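Side-chain contacts in Dna-binding protein RAP1 (Saccharomyces cerevisiae, PDB 4BJT), which binds DNA as a repressor and activator of transcription and works at telomeres, its C-terminal domain taking up a binding module of Rif1: residues P80-F83 against H84-S87; R142-L145 against N146-K149. All coordinates share one frame; numbering follows the deposited sequence. Where two conformers were deposited one is given.

Overall arrangement
Both contacts are local, made along the chain by residues three to five apart, and both sit in the helical C-terminal domain of Rap1. Interaction 1, at residues 80-87, spans the weakly bonded helix 80-83 and the loop to helix 88-99; its centre lies about 19 Å from the centre of the chain, at the surface. Interaction 2 is buried, between successive turns of helix 140-150, about 8 Å from the chain centre. The two centres are about 16 Å apart, yet they touch: CZ of Phe-82 packs at 3.8 Å against CZ of Phe-148. Phe-91 of helix 88-99 joins them further, meeting Phe-82 of the first and Phe-144 of the second edge-to-face.

Interaction 1 (P80-F83 against H84-S87); sequences PLFF and HFGS
Pro-80 O lies at the edge of the His-84 ring, tilted 27° from the ring plane, with CA of Leu-81 also near that plane. Phe-82 CD2 sits 3.7 Å above one face of the Phe-83 ring, over its centre, while Phe-83 CE1 lies in plane at the edge of the Phe-82 ring; Phe-82 also stacks with Phe-78. His-84 ND1 donates to Pro-80 O over 3.0 Å, but the bond is bent (143° at the hydrogen) and the donor stands above the carbonyl plane. With CG anti to the carbonyl carbon (chi1 -75°), the imidazole is carried back alongside Pro-80 and Leu-81, edge first. The Phe-85 ring approaches the backbone of Phe-82 obliquely, its CD2 3.3 Å from Phe-82 O, while the two side chains only graze, CD1 of Phe-82 lying 4.4 Å from CD2 of Phe-85. Lys-94 and Gln-90 of helix 88-99 touch Phe-85. Two backbone bonds run alongside, His-84 N to Leu-81 O at 3.0 Å and Phe-85 N to Phe-82 O at 3.1 Å. Their i to i+3 spacing is the 3-10 pattern, here in a weakly bonded turn leading to Ser-87, the N-cap residue of helix 88-99, whose OG caps Gln-90 N.

Interaction 2 (R142-L145 against N146-K149); sequences RYFL and NMFK
Arg-142 O is gripped twice by Asn-146, once by its backbone N and once by ND2. The side-chain hydrogen bond is short and nearly straight, 2.8 Å between Asn-146 ND2 and Arg-142 O with 173° at the hydrogen, and the oxygen lies in the amide plane. Asn-146 CG stands anti to its carbonyl carbon (chi1 -73°), folding the amide back along the helix beside the aliphatic part of Arg-142, whose CG is 3.7 Å from ND2. The same ND2 also bonds Tyr-58 O, while the guanidinium forms salt bridges with Asp-59 and Glu-55. This is the i to i+4 hydrogen bonding of an alpha-helix, here helix 140-150, with a side-chain amide adding a second bond to one backbone acceptor. Packing is tight on the aromatic flank: Phe-144 CD1 lies 3.9 Å from Phe-148 CZ, the ring planes 50° apart, and Phe-144 O sits over one face of the Phe-148 ring, 3.1 Å from CG. Met-147, extended beyond CG, carries SD to 4.0 Å from Tyr-143 CE1 and 4.2 Å from Phe-144 CD1, two oblique Met-aromatic contacts. Helices 123-132 and 88-99 cover this flank through Ile-129, Phe-125 and Leu-95. Lys-149, by contrast, is exposed: CB passes 3.3 Å from Leu-145 O, and in the conformer given the rest of its extended chain runs away from the preceding turn.

Interaction 1 (P80-F83 against H84-S87)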
loop_
_atom_site.group_PDB
_atom_site.type_symbol
_atom_site.label_atom_id
_atom_site.label_comp_id
_atom_site.label_asym_id
_atom_site.label_seq_id
_atom_site.Cartn_x
_atom_site.Cartn_y
_atom_site.Cartn_z
ATOM N N PRO C 80 -14.973 9.148 9.541
ATOM C CA PRO C 80 -16.385 9.005 9.182
ATOM C C PRO C 80 -16.673 9.105 7.672
ATOM O O PRO C 80 -17.521 8.369 7.180
ATOM C CB PRO C 80 -17.062 10.115 9.993
ATOM C CG PRO C 80 -16.179 10.279 11.174
ATOM C CD PRO C 80 -14.783 10.067 10.672
ATOM N N LEU C 81 -15.926 9.946 6.912
ATOM C CA LEU C 81 -16.158 10.090 5.481
ATOM C C LEU C 81 -16.070 8.748 4.742
ATOM O O LEU C 81 -16.868 8.482 3.844
ATOM C CB LEU C 81 -15.159 11.102 4.879
ATOM C CG LEU C 81 -15.238 11.324 3.364
ATOM C CD1 LEU C 81 -16.546 11.996 2.980
ATOM C CD2 LEU C 81 -14.115 12.226 2.917
ATOM N N PHE C 82 -15.141 7.883 5.148
ATOM C CA PHE C 82 -14.947 6.588 4.489
ATOM C C PHE C 82 -16.220 5.761 4.552
ATOM O O PHE C 82 -16.622 5.124 3.579
ATOM C CB PHE C 82 -13.797 5.832 5.177
ATOM C CG PHE C 82 -13.710 4.384 4.757
ATOM C CD1 PHE C 82 -13.033 4.022 3.605
ATOM C CD2 PHE C 82 -14.250 3.380 5.546
ATOM C CE1 PHE C 82 -12.899 2.687 3.241
ATOM C CE2 PHE C 82 -14.134 2.039 5.173
ATOM C CZ PHE C 82 -13.443 1.701 4.021
ATOM N N PHE C 83 -16.853 5.755 5.716
ATOM C CA PHE C 83 -18.058 4.931 5.909
ATOM C C PHE C 83 -19.274 5.444 5.137
ATOM O O PHE C 83 -20.291 4.749 5.083
ATOM C CB PHE C 83 -18.331 4.793 7.395
ATOM C CG PHE C 83 -17.226 4.044 8.099
ATOM C CD1 PHE C 83 -17.153 2.672 8.039
ATOM C CD2 PHE C 83 -16.221 4.724 8.778
ATOM C CE1 PHE C 83 -16.092 1.981 8.637
ATOM C CE2 PHE C 83 -15.154 4.041 9.365
ATOM C CZ PHE C 83 -15.095 2.665 9.293
ATOM N N HIS C 84 -19.193 6.656 4.576
ATOM C CA HIS C 84 -20.251 7.214 3.747
ATOM C C HIS C 84 -20.155 6.802 2.284
ATOM O O HIS C 84 -21.102 7.042 1.541
ATOM C CB HIS C 84 -20.338 8.719 3.903
ATOM C CG HIS C 84 -20.982 9.069 5.208
ATOM N ND1 HIS C 84 -20.234 9.369 6.320
ATOM C CD2 HIS C 84 -22.288 9.057 5.554
ATOM C CE1 HIS C 84 -21.101 9.610 7.292
ATOM N NE2 HIS C 84 -22.344 9.375 6.897
ATOM N N PHE C 85 -19.068 6.120 1.871
ATOM C CA PHE C 85 -19.047 5.552 0.513
ATOM C C PHE C 85 -20.120 4.484 0.440
ATOM O O PHE C 85 -20.439 3.837 1.428
ATOM C CB PHE C 85 -17.695 4.949 0.169
ATOM C CG PHE C 85 -16.660 6.000 -0.129
ATOM C CD1 PHE C 85 -16.752 6.785 -1.270
ATOM C CD2 PHE C 85 -15.559 6.152 0.677
ATOM C CE1 PHE C 85 -15.818 7.791 -1.518
ATOM C CE2 PHE C 85 -14.619 7.145 0.424
ATOM C CZ PHE C 85 -14.736 7.949 -0.680
ATOM N N GLY C 86 -20.720 4.324 -0.743
ATOM C CA GLY C 86 -21.819 3.389 -0.911
ATOM C C GLY C 86 -21.432 1.971 -1.248
ATOM O O GLY C 86 -22.279 1.064 -1.229
ATOM N N SER C 87 -20.162 1.769 -1.594
ATOM C CA SER C 87 -19.664 0.473 -2.018
ATOM C C SER C 87 -18.146 0.505 -2.033
ATOM O O SER C 87 -17.522 1.578 -2.086
ATOM C CB SER C 87 -20.181 0.164 -3.428
ATOM O OG SER C 87 -19.690 1.109 -4.374
#

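Interaction 2 (R142-L145 against N146-K149)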
loop_
_atom_site.group_PDB
_atom_site.type_symbol
_atom_site.label_atom_id
_atom_site.label_comp_id
_atom_site.label_asym_id
_atom_site.label_seq_id
_atom_site.Cartn_x
_atom_site.Cartn_y
_atom_site.Cartn_z
ATOM N N ARG C 142 -3.881 -1.810 -4.616
ATOM C CA ARG C 142 -3.596 -3.190 -4.311
ATOM C C ARG C 142 -3.645 -3.424 -2.792
ATOM O O ARG C 142 -4.122 -4.458 -2.327
ATOM C CB ARG C 142 -2.166 -3.502 -4.834
ATOM C CG ARG C 142 -1.833 -4.929 -4.727
ATOM C CD ARG C 142 -0.442 -5.236 -5.291
ATOM N NE ARG C 142 -0.352 -4.927 -6.716
ATOM C CZ ARG C 142 0.720 -5.180 -7.473
ATOM N NH1 ARG C 142 1.823 -5.665 -6.929
ATOM N NH2 ARG C 142 0.703 -4.916 -8.775
ATOM N N TYR C 143 -3.099 -2.486 -2.022
ATOM C CA TYR C 143 -3.075 -2.611 -0.572
ATOM C C TYR C 143 -4.492 -2.746 -0.057
ATOM O O TYR C 143 -4.800 -3.700 0.659
ATOM C CB TYR C 143 -2.360 -1.413 0.061
ATOM C CG TYR C 143 -2.148 -1.568 1.554
ATOM C CD1 TYR C 143 -3.207 -1.425 2.450
ATOM C CD2 TYR C 143 -0.913 -1.950 2.064
ATOM C CE1 TYR C 143 -3.025 -1.612 3.812
ATOM C CE2 TYR C 143 -0.704 -2.077 3.436
ATOM C CZ TYR C 143 -1.760 -1.919 4.308
ATOM O OH TYR C 143 -1.503 -2.090 5.645
ATOM N N PHE C 144 -5.365 -1.822 -0.429
ATOM C CA PHE C 144 -6.751 -1.873 0.097
ATOM C C PHE C 144 -7.542 -3.059 -0.414
ATOM O O PHE C 144 -8.248 -3.688 0.368
ATOM C CB PHE C 144 -7.491 -0.563 -0.184
ATOM C CG PHE C 144 -6.980 0.564 0.665
ATOM C CD1 PHE C 144 -7.249 0.604 2.013
ATOM C CD2 PHE C 144 -6.179 1.548 0.130
ATOM C CE1 PHE C 144 -6.741 1.625 2.812
ATOM C CE2 PHE C 144 -5.650 2.555 0.943
ATOM C CZ PHE C 144 -5.942 2.584 2.274
ATOM N N LEU C 145 -7.441 -3.404 -1.712
ATOM C CA LEU C 145 -8.210 -4.547 -2.196
ATOM C C LEU C 145 -7.847 -5.804 -1.451
ATOM O O LEU C 145 -8.722 -6.597 -1.119
ATOM C CB LEU C 145 -7.984 -4.781 -3.684
ATOM C CG LEU C 145 -8.592 -3.744 -4.623
ATOM C CD1 LEU C 145 -7.953 -3.835 -6.023
ATOM C CD2 LEU C 145 -10.114 -3.897 -4.699
ATOM N N ASN C 146 -6.536 -6.032 -1.231
ATOM C CA ASN C 146 -6.086 -7.253 -0.567
ATOM C C ASN C 146 -6.369 -7.216 0.930
ATOM O O ASN C 146 -6.789 -8.216 1.494
ATOM C CB ASN C 146 -4.629 -7.546 -0.905
ATOM C CG ASN C 146 -4.522 -8.034 -2.329
ATOM O OD1 ASN C 146 -4.622 -9.225 -2.593
ATOM N ND2 ASN C 146 -4.367 -7.137 -3.253
ATOM N N MET C 147 -6.205 -6.065 1.571
ATOM C CA MET C 147 -6.564 -5.889 2.974
ATOM C C MET C 147 -8.030 -6.240 3.177
ATOM O O MET C 147 -8.390 -6.994 4.080
ATOM C CB MET C 147 -6.312 -4.426 3.377
ATOM C CG MET C 147 -6.784 -4.088 4.805
ATOM S SD MET C 147 -6.778 -2.290 4.960
ATOM C CE MET C 147 -7.452 -2.016 6.642
ATOM N N PHE C 148 -8.880 -5.678 2.342
ATOM C CA PHE C 148 -10.313 -5.894 2.471
ATOM C C PHE C 148 -10.742 -7.311 2.132
ATOM O O PHE C 148 -11.578 -7.871 2.852
ATOM C CB PHE C 148 -11.085 -4.921 1.591
ATOM C CG PHE C 148 -10.921 -3.435 1.829
ATOM C CD1 PHE C 148 -10.518 -2.950 3.064
ATOM C CD2 PHE C 148 -11.420 -2.520 0.916
ATOM C CE1 PHE C 148 -10.470 -1.577 3.308
ATOM C CE2 PHE C 148 -11.376 -1.162 1.169
ATOM C CZ PHE C 148 -10.956 -0.706 2.387
ATOM N N LYS C 149 -10.202 -7.892 1.047
ATOM C CA LYS C 149 -10.582 -9.255 0.673
ATOM C C LYS C 149 -10.118 -10.252 1.735
ATOM O O LYS C 149 -10.891 -11.143 2.104
ATOM C CB LYS C 149 -10.010 -9.625 -0.709
ATOM C CG LYS C 149 -10.562 -10.934 -1.287
ATOM C CD LYS C 149 -9.860 -11.336 -2.586
ATOM C CE LYS C 149 -10.248 -12.720 -3.042
ATOM N NZ LYS C 149 -9.713 -13.023 -4.394
#